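Local coordinates for CRISPR protein (Archaeoglobus fulgidus, PDB 4MJK) that probably serves as the Cas5 subunit of a type I-A CRISPR Cascade effector complex, a RAMP-family protein expected to help hold the crRNA, at residues T24-Y30 and E197-L202; L66-K72 and E258-C264; N75-Y81 and K115-L121. All blocks are in the same frame, centred on the assembly; numbering follows the deposited sequence.

Interaction 1 of 3, residues T24-Y30 and E197-L202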
loop_
_atom_site.group_PDB
_atom_site.type_symbol
_atom_site.label_atom_id
_atom_site.label_comp_id
_atom_site.label_asym_id
_atom_site.label_seq_id
_atom_site.Cartn_x
_atom_site.Cartn_y
_atom_site.Cartn_z
ATOM N N THR A 24 -20.065 3.681 11.441
ATOM C CA THR A 24 -18.669 4.097 11.346
ATOM C C THR A 24 -18.397 5.259 10.381
ATOM O O THR A 24 -19.185 5.526 9.476
ATOM C CB THR A 24 -17.829 2.915 10.850
ATOM O OG1 THR A 24 -18.290 2.518 9.546
ATOM C CG2 THR A 24 -17.937 1.726 11.807
ATOM N N SER A 25 -17.245 5.916 10.538
ATOM C CA SER A 25 -16.788 6.863 9.516
ATOM C C SER A 25 -16.741 6.125 8.178
ATOM O O SER A 25 -16.588 4.903 8.155
ATOM C CB SER A 25 -15.403 7.439 9.868
ATOM O OG SER A 25 -15.443 8.155 11.107
ATOM N N PRO A 26 -16.869 6.857 7.059
ATOM C CA PRO A 26 -16.898 6.211 5.733
ATOM C C PRO A 26 -15.510 5.857 5.199
ATOM O O PRO A 26 -15.396 5.193 4.160
ATOM C CB PRO A 26 -17.575 7.261 4.841
ATOM C CG PRO A 26 -17.258 8.564 5.502
ATOM C CD PRO A 26 -17.212 8.289 6.992
ATOM N N SER A 27 -14.474 6.333 5.888
ATOM C CA SER A 27 -13.089 5.934 5.625
ATOM C C SER A 27 -12.316 6.055 6.944
ATOM O O SER A 27 -12.809 6.659 7.906
ATOM C CB SER A 27 -12.466 6.817 4.555
ATOM O OG SER A 27 -12.492 8.173 4.961
ATOM N N PHE A 28 -11.125 5.472 7.003
ATOM C CA PHE A 28 -10.418 5.364 8.280
ATOM C C PHE A 28 -8.981 5.834 8.153
ATOM O O PHE A 28 -8.241 5.345 7.308
ATOM C CB PHE A 28 -10.376 3.913 8.759
ATOM C CG PHE A 28 -11.705 3.349 9.168
ATOM C CD1 PHE A 28 -12.502 4.000 10.095
ATOM C CD2 PHE A 28 -12.152 2.142 8.630
ATOM C CE1 PHE A 28 -13.733 3.471 10.472
ATOM C CE2 PHE A 28 -13.374 1.608 8.998
ATOM C CZ PHE A 28 -14.165 2.270 9.920
ATOM N N TYR A 29 -8.570 6.756 9.011
ATOM C CA TYR A 29 -7.141 7.050 9.130
ATOM C C TYR A 29 -6.412 5.838 9.741
ATOM O O TYR A 29 -5.287 5.504 9.335
ATOM C CB TYR A 29 -6.910 8.298 9.988
ATOM C CG TYR A 29 -7.318 9.604 9.339
ATOM C CD1 TYR A 29 -6.491 10.232 8.411
ATOM C CD2 TYR A 29 -8.515 10.230 9.678
ATOM C CE1 TYR A 29 -6.855 11.444 7.824
ATOM C CE2 TYR A 29 -8.885 11.449 9.101
ATOM C CZ TYR A 29 -8.051 12.043 8.175
ATOM O OH TYR A 29 -8.397 13.239 7.595
ATOM N N TYR A 30 -7.053 5.165 10.702
ATOM C CA TYR A 30 -6.407 4.040 11.392
ATOM C C TYR A 30 -7.259 2.784 11.452
ATOM O O TYR A 30 -8.474 2.853 11.369
ATOM C CB TYR A 30 -6.051 4.422 12.832
ATOM C CG TYR A 30 -4.978 5.459 12.929
ATOM C CD1 TYR A 30 -3.648 5.123 12.699
ATOM C CD2 TYR A 30 -5.288 6.783 13.248
ATOM C CE1 TYR A 30 -2.651 6.074 12.776
ATOM C CE2 TYR A 30 -4.297 7.740 13.331
ATOM C CZ TYR A 30 -2.969 7.373 13.097
ATOM O OH TYR A 30 -1.953 8.312 13.170
ATOM N N GLU A 197 -7.315 14.433 14.700
ATOM C CA GLU A 197 -8.522 14.292 13.910
ATOM C C GLU A 197 -9.637 13.628 14.730
ATOM O O GLU A 197 -9.450 13.351 15.913
ATOM C CB GLU A 197 -8.213 13.494 12.645
ATOM C CG GLU A 197 -7.977 14.377 11.433
ATOM C CD GLU A 197 -9.280 14.833 10.795
ATOM O OE1 GLU A 197 -9.219 15.461 9.715
ATOM O OE2 GLU A 197 -10.365 14.561 11.368
ATOM N N PHE A 198 -10.790 13.418 14.094
ATOM C CA PHE A 198 -11.936 12.739 14.682
ATOM C C PHE A 198 -12.221 11.505 13.830
ATOM O O PHE A 198 -12.099 11.546 12.600
ATOM C CB PHE A 198 -13.204 13.612 14.616
ATOM C CG PHE A 198 -13.162 14.853 15.475
ATOM C CD1 PHE A 198 -13.815 14.885 16.698
ATOM C CD2 PHE A 198 -12.469 15.984 15.055
ATOM C CE1 PHE A 198 -13.786 16.023 17.487
ATOM C CE2 PHE A 198 -12.434 17.134 15.843
ATOM C CZ PHE A 198 -13.097 17.149 17.055
ATOM N N GLU A 199 -12.652 10.424 14.464
ATOM C CA GLU A 199 -13.000 9.242 13.700
ATOM C C GLU A 199 -14.013 8.430 14.492
ATOM O O GLU A 199 -13.893 8.314 15.707
ATOM C CB GLU A 199 -11.733 8.429 13.403
ATOM C CG GLU A 199 -11.927 7.247 12.459
ATOM C CD GLU A 199 -10.738 7.097 11.512
ATOM O OE1 GLU A 199 -10.697 7.827 10.500
ATOM O OE2 GLU A 199 -9.837 6.277 11.808
ATOM N N VAL A 200 -15.031 7.901 13.819
ATOM C CA VAL A 200 -16.068 7.121 14.507
ATOM C C VAL A 200 -15.910 5.642 14.221
ATOM O O VAL A 200 -15.870 5.238 13.051
ATOM C CB VAL A 200 -17.497 7.557 14.103
ATOM C CG1 VAL A 200 -18.540 6.702 14.834
ATOM C CG2 VAL A 200 -17.690 9.048 14.397
ATOM N N TYR A 201 -15.824 4.842 15.288
ATOM C CA TYR A 201 -15.584 3.397 15.186
ATOM C C TYR A 201 -16.714 2.612 15.839
ATOM O O TYR A 201 -17.473 3.163 16.631
ATOM C CB TYR A 201 -14.305 3.017 15.946
ATOM C CG TYR A 201 -13.028 3.703 15.487
ATOM C CD1 TYR A 201 -12.336 4.564 16.333
ATOM C CD2 TYR A 201 -12.514 3.480 14.216
ATOM C CE1 TYR A 201 -11.170 5.188 15.922
ATOM C CE2 TYR A 201 -11.350 4.101 13.791
ATOM C CZ TYR A 201 -10.677 4.954 14.651
ATOM O OH TYR A 201 -9.513 5.585 14.241
ATOM N N LEU A 202 -16.801 1.316 15.540
ATOM C CA LEU A 202 -17.553 0.398 16.392
ATOM C C LEU A 202 -16.975 0.393 17.818
ATOM O O LEU A 202 -15.750 0.384 18.026
ATOM C CB LEU A 202 -17.579 -1.018 15.798
ATOM C CG LEU A 202 -18.242 -1.173 14.419
ATOM C CD1 LEU A 202 -18.122 -2.600 13.887
ATOM C CD2 LEU A 202 -19.712 -0.731 14.459
#
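Loop 24-30 packs along strand 196-202, an outermost strand of a small antiparallel sheet whose central strand is 225-231, and supplies polar partners on the side away from that strand. One bond joins backbone to backbone: Ser-25 N donates to Val-200 O (2.9 Å, 170°); next to it Val-200 N donates not to a carbonyl but to the hydroxyl Ser-25 OG (2.8 Å, 171°), so a side chain stands in for the second half of a strand-like pair. The other hydrogen bonds between the two segments converge on the carboxylate of Glu-199. Tyr-29 N reaches Glu-199 OE1 at 2.8 Å, Tyr-30 N reaches Glu-199 OE2 at 3.2 Å, and within the strand Tyr-201 OH donates to the same Glu-199 OE2 at 2.6 Å. Apolar contact is looser. The Phe-28 and Tyr-201 rings lie 28° from parallel with centroids 5.8 Å apart, hence barely overlapping, although Phe-28 CD1 comes within 3.9 Å of Tyr-201 CE2; Thr-24 CG2 sits 3.9 Å from Leu-202 CG, while Thr-24 OG1 bonds to Ile-18 O. Further out, Tyr-30 OH hydrogen-bonds to Pro-231 O and its ring meets Trp-71 edge-to-face. Three donors directed at one buried carboxylate are consistent with a deprotonated Glu-199 whose charge is met by two backbone amides and a phenol, tying the loop at Tyr-29 and Tyr-30 to the strand.

Interaction 2 of 3, residues L66-K72 and E258-C264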
loop_
_atom_site.group_PDB
_atom_site.type_symbol
_atom_site.label_atom_id
_atom_site.label_comp_id
_atom_site.label_asym_id
_atom_site.label_seq_id
_atom_site.Cartn_x
_atom_site.Cartn_y
_atom_site.Cartn_z
ATOM N N LEU A 66 -11.901 -5.340 28.571
ATOM C CA LEU A 66 -11.112 -4.206 28.095
ATOM C C LEU A 66 -11.441 -2.923 28.850
ATOM O O LEU A 66 -12.594 -2.542 28.943
ATOM C CB LEU A 66 -11.340 -3.988 26.597
ATOM C CG LEU A 66 -10.465 -2.937 25.893
ATOM C CD1 LEU A 66 -9.022 -3.409 25.738
ATOM C CD2 LEU A 66 -11.053 -2.606 24.525
ATOM N N LEU A 67 -10.419 -2.252 29.369
ATOM C CA LEU A 67 -10.599 -0.955 30.007
ATOM C C LEU A 67 -10.205 0.196 29.079
ATOM O O LEU A 67 -10.774 1.282 29.161
ATOM C CB LEU A 67 -9.768 -0.882 31.283
ATOM C CG LEU A 67 -10.244 -1.879 32.344
ATOM C CD1 LEU A 67 -9.388 -1.766 33.603
ATOM C CD2 LEU A 67 -11.731 -1.676 32.644
ATOM N N ALA A 68 -9.216 -0.045 28.217
ATOM C CA ALA A 68 -8.710 1.018 27.352
ATOM C C ALA A 68 -8.071 0.449 26.109
ATOM O O ALA A 68 -7.453 -0.609 26.154
ATOM C CB ALA A 68 -7.696 1.868 28.111
ATOM N N ILE A 69 -8.205 1.167 24.995
ATOM C CA ILE A 69 -7.426 0.860 23.807
ATOM C C ILE A 69 -7.159 2.140 23.055
ATOM O O ILE A 69 -8.092 2.824 22.637
ATOM C CB ILE A 69 -8.115 -0.171 22.890
ATOM C CG1 ILE A 69 -7.279 -0.378 21.615
ATOM C CG2 ILE A 69 -9.529 0.263 22.547
ATOM C CD1 ILE A 69 -7.745 -1.570 20.760
ATOM N N GLY A 70 -5.882 2.479 22.930
ATOM C CA GLY A 70 -5.443 3.676 22.224
ATOM C C GLY A 70 -4.242 3.328 21.364
ATOM O O GLY A 70 -3.634 2.269 21.542
ATOM N N TRP A 71 -3.888 4.211 20.437
ATOM C CA TRP A 71 -2.797 3.934 19.524
ATOM C C TRP A 71 -2.240 5.239 19.003
ATOM O O TRP A 71 -2.893 6.282 19.088
ATOM C CB TRP A 71 -3.277 3.070 18.345
ATOM C CG TRP A 71 -4.426 3.695 17.592
ATOM C CD1 TRP A 71 -4.350 4.471 16.466
ATOM C CD2 TRP A 71 -5.814 3.630 17.941
ATOM N NE1 TRP A 71 -5.612 4.880 16.090
ATOM C CE2 TRP A 71 -6.524 4.378 16.988
ATOM C CE3 TRP A 71 -6.523 3.003 18.976
ATOM C CZ2 TRP A 71 -7.907 4.506 17.016
ATOM C CZ3 TRP A 71 -7.905 3.132 19.006
ATOM C CH2 TRP A 71 -8.579 3.884 18.036
ATOM N N LYS A 72 -1.016 5.170 18.483
ATOM C CA LYS A 72 -0.366 6.315 17.870
ATOM C C LYS A 72 0.657 5.845 16.847
ATOM O O LYS A 72 1.239 4.763 16.985
ATOM C CB LYS A 72 0.315 7.193 18.925
ATOM C CG LYS A 72 1.476 6.519 19.612
ATOM C CD LYS A 72 1.991 7.338 20.784
ATOM C CE LYS A 72 3.114 6.591 21.502
ATOM N NZ LYS A 72 3.665 7.343 22.697
ATOM N N GLU A 258 3.757 6.557 29.246
ATOM C CA GLU A 258 2.669 6.221 28.331
ATOM C C GLU A 258 1.332 6.367 29.041
ATOM O O GLU A 258 1.108 5.756 30.090
ATOM C CB GLU A 258 2.810 4.793 27.817
ATOM C CG GLU A 258 4.217 4.411 27.321
ATOM C CD GLU A 258 4.658 5.203 26.093
ATOM O OE1 GLU A 258 3.888 5.282 25.110
ATOM O OE2 GLU A 258 5.786 5.746 26.108
ATOM N N VAL A 259 0.447 7.169 28.465
ATOM C CA VAL A 259 -0.869 7.397 29.054
ATOM C C VAL A 259 -1.984 7.135 28.049
ATOM O O VAL A 259 -1.988 7.678 26.952
ATOM C CB VAL A 259 -1.016 8.839 29.576
ATOM C CG1 VAL A 259 -2.374 9.021 30.270
ATOM C CG2 VAL A 259 0.123 9.180 30.532
ATOM N N VAL A 260 -2.936 6.290 28.415
ATOM C CA VAL A 260 -4.065 6.083 27.537
ATOM C C VAL A 260 -5.377 6.261 28.306
ATOM O O VAL A 260 -5.487 5.887 29.465
ATOM C CB VAL A 260 -4.007 4.705 26.861
ATOM C CG1 VAL A 260 -4.202 3.575 27.889
ATOM C CG2 VAL A 260 -5.028 4.634 25.747
ATOM N N ILE A 261 -6.367 6.842 27.648
ATOM C CA ILE A 261 -7.651 7.107 28.287
ATOM C C ILE A 261 -8.623 5.973 27.988
ATOM O O ILE A 261 -8.763 5.557 26.842
ATOM C CB ILE A 261 -8.241 8.442 27.794
ATOM C CG1 ILE A 261 -7.334 9.603 28.195
ATOM C CG2 ILE A 261 -9.650 8.674 28.366
ATOM C CD1 ILE A 261 -7.595 10.856 27.388
ATOM N N GLY A 262 -9.286 5.467 29.024
ATOM C CA GLY A 262 -10.278 4.422 28.839
ATOM C C GLY A 262 -11.431 4.577 29.817
ATOM O O GLY A 262 -11.648 5.653 30.367
ATOM N N ARG A 263 -12.176 3.499 30.030
ATOM C CA ARG A 263 -13.328 3.551 30.913
ATOM C C ARG A 263 -12.925 3.105 32.301
ATOM O O ARG A 263 -11.926 2.406 32.475
ATOM C CB ARG A 263 -14.459 2.655 30.391
ATOM C CG ARG A 263 -14.110 1.179 30.324
ATOM C CD ARG A 263 -15.328 0.325 29.999
ATOM N NE ARG A 263 -14.962 -1.031 29.606
ATOM C CZ ARG A 263 -15.837 -2.002 29.350
ATOM N NH1 ARG A 263 -17.137 -1.778 29.468
ATOM N NH2 ARG A 263 -15.414 -3.204 28.988
ATOM N N CYS A 264 -13.702 3.505 33.298
ATOM C CA CYS A 264 -13.522 2.921 34.618
ATOM C C CYS A 264 -14.086 1.504 34.599
ATOM O O CYS A 264 -13.579 0.627 35.292
ATOM C CB CYS A 264 -14.208 3.759 35.698
ATOM S SG CYS A 264 -15.930 4.099 35.382
HETATM O O HOH W 1 -9.867 3.592 25.245
#
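Strands 66-73 and 258-263 are the outermost strands of a six-stranded antiparallel sheet, and here they approach each other, as in a sheet curled towards an incompletely closed barrel. Their axes run at 145° with a closest approach of 4.7 Å, but they splay, and direct backbone pairing is limited to one bond, Arg-263 N to Leu-67 O (2.8 Å). Beside it the Arg-263 guanidinium satisfies Leu-66 O twice, through NE and NH2, each 2.9 Å from that oxygen; NH2 also bonds to Glu-206 O. Where the strands part, a water bridges them, accepting from Ile-69 N (3.0 Å) and donating to Ile-261 O (2.8 Å), while Ile-69 O is bound by Tyr-228 OH. At the far end Lys-72 NZ forms a salt bridge with Glu-258 OE1 (3.2 Å); the lysine also pairs with Asp-177, and Glu-258 OE1 accepts from Tyr-178. On its other side, strand 66-73 has a classic beta bulge, Leu-67 and Ala-68 both facing Val-133. The closest CA-CA pair involves a glycine: Gly-262 CA is 4.0 Å from Ala-68 CA, and a CB on Gly-262 would clash with Leu-67 O, which instead receives a CA-H...O contact from Gly-262 CA at 3.2 Å.

Interaction 3 of 3, residues N75-Y81 and K115-L121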
loop_
_atom_site.group_PDB
_atom_site.type_symbol
_atom_site.label_atom_id
_atom_site.label_comp_id
_atom_site.label_asym_id
_atom_site.label_seq_id
_atom_site.Cartn_x
_atom_site.Cartn_y
_atom_site.Cartn_z
ATOM N N ASN A 75 6.070 6.530 13.177
ATOM C CA ASN A 75 6.912 7.043 12.101
ATOM C C ASN A 75 6.171 7.174 10.778
ATOM O O ASN A 75 6.774 7.113 9.713
ATOM C CB ASN A 75 8.100 6.104 11.885
ATOM C CG ASN A 75 7.673 4.785 11.284
ATOM O OD1 ASN A 75 6.499 4.418 11.362
ATOM N ND2 ASN A 75 8.599 4.085 10.646
ATOM N N CYS A 76 4.858 7.335 10.832
ATOM C CA CYS A 76 4.091 7.293 9.598
ATOM C C CYS A 76 2.864 8.183 9.663
ATOM O O CYS A 76 2.459 8.655 10.737
ATOM C CB CYS A 76 3.701 5.845 9.245
ATOM S SG CYS A 76 2.572 5.037 10.425
ATOM N N THR A 77 2.289 8.420 8.492
ATOM C CA THR A 77 1.105 9.250 8.373
ATOM C C THR A 77 0.146 8.525 7.400
ATOM O O THR A 77 0.566 8.014 6.351
ATOM C CB THR A 77 1.493 10.676 7.880
ATOM O OG1 THR A 77 0.422 11.606 8.132
ATOM C CG2 THR A 77 1.795 10.659 6.409
ATOM N N PRO A 78 -1.140 8.439 7.758
ATOM C CA PRO A 78 -2.076 7.686 6.902
ATOM C C PRO A 78 -2.446 8.451 5.643
ATOM O O PRO A 78 -2.507 9.683 5.643
ATOM C CB PRO A 78 -3.320 7.524 7.781
ATOM C CG PRO A 78 -2.875 7.950 9.201
ATOM C CD PRO A 78 -1.780 8.935 8.986
ATOM N N LEU A 79 -2.691 7.728 4.561
ATOM C CA LEU A 79 -3.141 8.371 3.337
ATOM C C LEU A 79 -4.333 7.558 2.864
ATOM O O LEU A 79 -4.167 6.471 2.331
ATOM C CB LEU A 79 -2.010 8.373 2.292
ATOM C CG LEU A 79 -2.336 8.978 0.928
ATOM C CD1 LEU A 79 -2.602 10.471 1.050
ATOM C CD2 LEU A 79 -1.197 8.708 -0.083
ATOM N N ARG A 80 -5.537 8.061 3.115
ATOM C CA ARG A 80 -6.740 7.303 2.802
ATOM C C ARG A 80 -6.926 7.282 1.292
ATOM O O ARG A 80 -6.547 8.231 0.606
ATOM C CB ARG A 80 -7.954 7.933 3.477
ATOM C CG ARG A 80 -7.830 8.016 4.987
ATOM C CD ARG A 80 -8.930 8.891 5.554
ATOM N NE ARG A 80 -8.833 10.253 5.045
ATOM C CZ ARG A 80 -9.815 11.146 5.114
ATOM N NH1 ARG A 80 -10.978 10.817 5.674
ATOM N NH2 ARG A 80 -9.640 12.363 4.613
ATOM N N TYR A 81 -7.505 6.212 0.760
ATOM C CA TYR A 81 -7.736 6.214 -0.680
ATOM C C TYR A 81 -8.737 7.301 -1.047
ATOM O O TYR A 81 -8.748 7.804 -2.169
ATOM C CB TYR A 81 -8.141 4.838 -1.207
ATOM C CG TYR A 81 -6.981 4.141 -1.884
ATOM C CD1 TYR A 81 -6.175 3.259 -1.181
ATOM C CD2 TYR A 81 -6.667 4.399 -3.219
ATOM C CE1 TYR A 81 -5.101 2.634 -1.790
ATOM C CE2 TYR A 81 -5.587 3.776 -3.843
ATOM C CZ TYR A 81 -4.811 2.899 -3.116
ATOM O OH TYR A 81 -3.746 2.258 -3.705
ATOM N N LYS A 115 -9.866 1.424 2.849
ATOM C CA LYS A 115 -8.493 1.099 2.473
ATOM C C LYS A 115 -7.598 2.321 2.572
ATOM O O LYS A 115 -7.911 3.378 2.021
ATOM C CB LYS A 115 -8.425 0.502 1.075
ATOM C CG LYS A 115 -7.023 0.047 0.659
ATOM C CD LYS A 115 -7.067 -0.633 -0.703
ATOM C CE LYS A 115 -5.735 -1.295 -1.045
ATOM N NZ LYS A 115 -5.827 -2.087 -2.332
ATOM N N THR A 116 -6.476 2.153 3.269
ATOM C CA THR A 116 -5.627 3.270 3.663
ATOM C C THR A 116 -4.164 2.898 3.587
ATOM O O THR A 116 -3.758 1.843 4.084
ATOM C CB THR A 116 -5.974 3.701 5.108
ATOM O OG1 THR A 116 -7.312 4.197 5.121
ATOM C CG2 THR A 116 -5.036 4.791 5.616
ATOM N N ILE A 117 -3.368 3.753 2.948
ATOM C CA ILE A 117 -1.928 3.525 2.880
ATOM C C ILE A 117 -1.270 4.170 4.108
ATOM O O ILE A 117 -1.687 5.231 4.551
ATOM C CB ILE A 117 -1.348 4.109 1.550
ATOM C CG1 ILE A 117 -1.813 3.254 0.362
ATOM C CG2 ILE A 117 0.181 4.203 1.594
ATOM C CD1 ILE A 117 -1.475 3.861 -0.980
ATOM N N LEU A 118 -0.281 3.516 4.693
ATOM C CA LEU A 118 0.478 4.163 5.765
ATOM C C LEU A 118 1.815 4.569 5.192
ATOM O O LEU A 118 2.615 3.720 4.802
ATOM C CB LEU A 118 0.638 3.238 6.977
ATOM C CG LEU A 118 -0.670 2.921 7.717
ATOM C CD1 LEU A 118 -0.485 1.779 8.723
ATOM C CD2 LEU A 118 -1.244 4.180 8.427
ATOM N N SER A 119 2.024 5.875 5.074
ATOM C CA SER A 119 3.243 6.405 4.466
ATOM C C SER A 119 4.299 6.660 5.540
ATOM O O SER A 119 4.107 7.479 6.434
ATOM C CB SER A 119 2.967 7.732 3.751
ATOM O OG SER A 119 1.853 7.646 2.884
ATOM N N SER A 120 5.419 5.973 5.443
ATOM C CA SER A 120 6.491 6.182 6.387
ATOM C C SER A 120 7.153 7.546 6.189
ATOM O O SER A 120 7.317 8.026 5.058
ATOM C CB SER A 120 7.529 5.077 6.264
ATOM O OG SER A 120 8.550 5.270 7.226
ATOM N N LEU A 121 7.542 8.159 7.300
ATOM C CA LEU A 121 8.245 9.434 7.280
ATOM C C LEU A 121 9.761 9.238 7.342
ATOM O O LEU A 121 10.516 10.204 7.308
ATOM C CB LEU A 121 7.788 10.314 8.449
ATOM C CG LEU A 121 6.300 10.644 8.369
ATOM C CD1 LEU A 121 5.802 11.322 9.646
ATOM C CD2 LEU A 121 6.007 11.486 7.126
#
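Leu-79 and Ile-117 form the apolar centre of this antiparallel pair of strands, their CB atoms 4.4 Å apart across a hydrogen-bonded position. Tyr-81 extends the patch, its CE1 3.9 Å from Ile-117 CD1. Ile-84 of helix 81-87 packs on both aliphatic residues, and the second subunit covers the same surface: its Ile-117 meets Ile-117, its Ile-84 touches Leu-79, and its Leu-118 O is hydrogen-bonded by Tyr-81 OH. The opposite face carries Cys-76, Pro-78 and Leu-118, with Pro-78 CB 4.0 Å from Leu-118 CD2 and Cys-76 SG 4.3 Å from Leu-118 CB.

Between these faces the backbones pair regularly. Thr-77 and Ser-119 exchange two bonds (N to O, 2.9 Å each way), and Leu-79 and Ile-117 do likewise, Leu-79 N to Ile-117 O at 2.7 Å and Ile-117 N to Leu-79 O at 2.9 Å. Leu-121 N to Asn-75 O (2.7 Å) and Tyr-81 N to Lys-115 O (3.1 Å) prolong the pattern at its two ends. Pro-78, which has no amide hydrogen, occupies a non-hydrogen-bonded pair with Leu-118, where none is needed.

The polar margin is tied elsewhere: Asn-75 OD1 accepts from Lys-127 N, Thr-116 OG1 pairs with Phe-28 O, Arg-80, at the N-cap position of helix 81-87, forms a salt bridge with Asp-83, and Lys-115 NZ reaches Val-11 O of the second subunit. The chemistry thus divides: regular backbone bonds of 2.7 to 3.1 Å hold the two strands together, while the Leu-79 and Ile-117 face, with Tyr-81, gives the subunit an apolar surface with polar anchors for dimer packing in this crystal assembly.

Along the chain the segments come in the order 24-30, 66-72, 75-81, 115-121, 197-202 and 258-264, so interactions 1 and 2 interlock while interaction 3 falls between the ends of both. Interaction 1 lies between the others, its centre about 17 Å from that of interaction 2 and about 14 Å from that of interaction 3; the latter two are about 23 Å apart, on opposite sides of the chain's centre. Consecutive strands 66-73 and 76-80 carry the chain from the six-stranded sheet to a three-stranded one. Trp-71 meets Tyr-30 and Tyr-201, and Phe-28 O lies 2.6 Å from Thr-116 OG1, so loop 24-30 joins three sheets, one of them facing the second subunit.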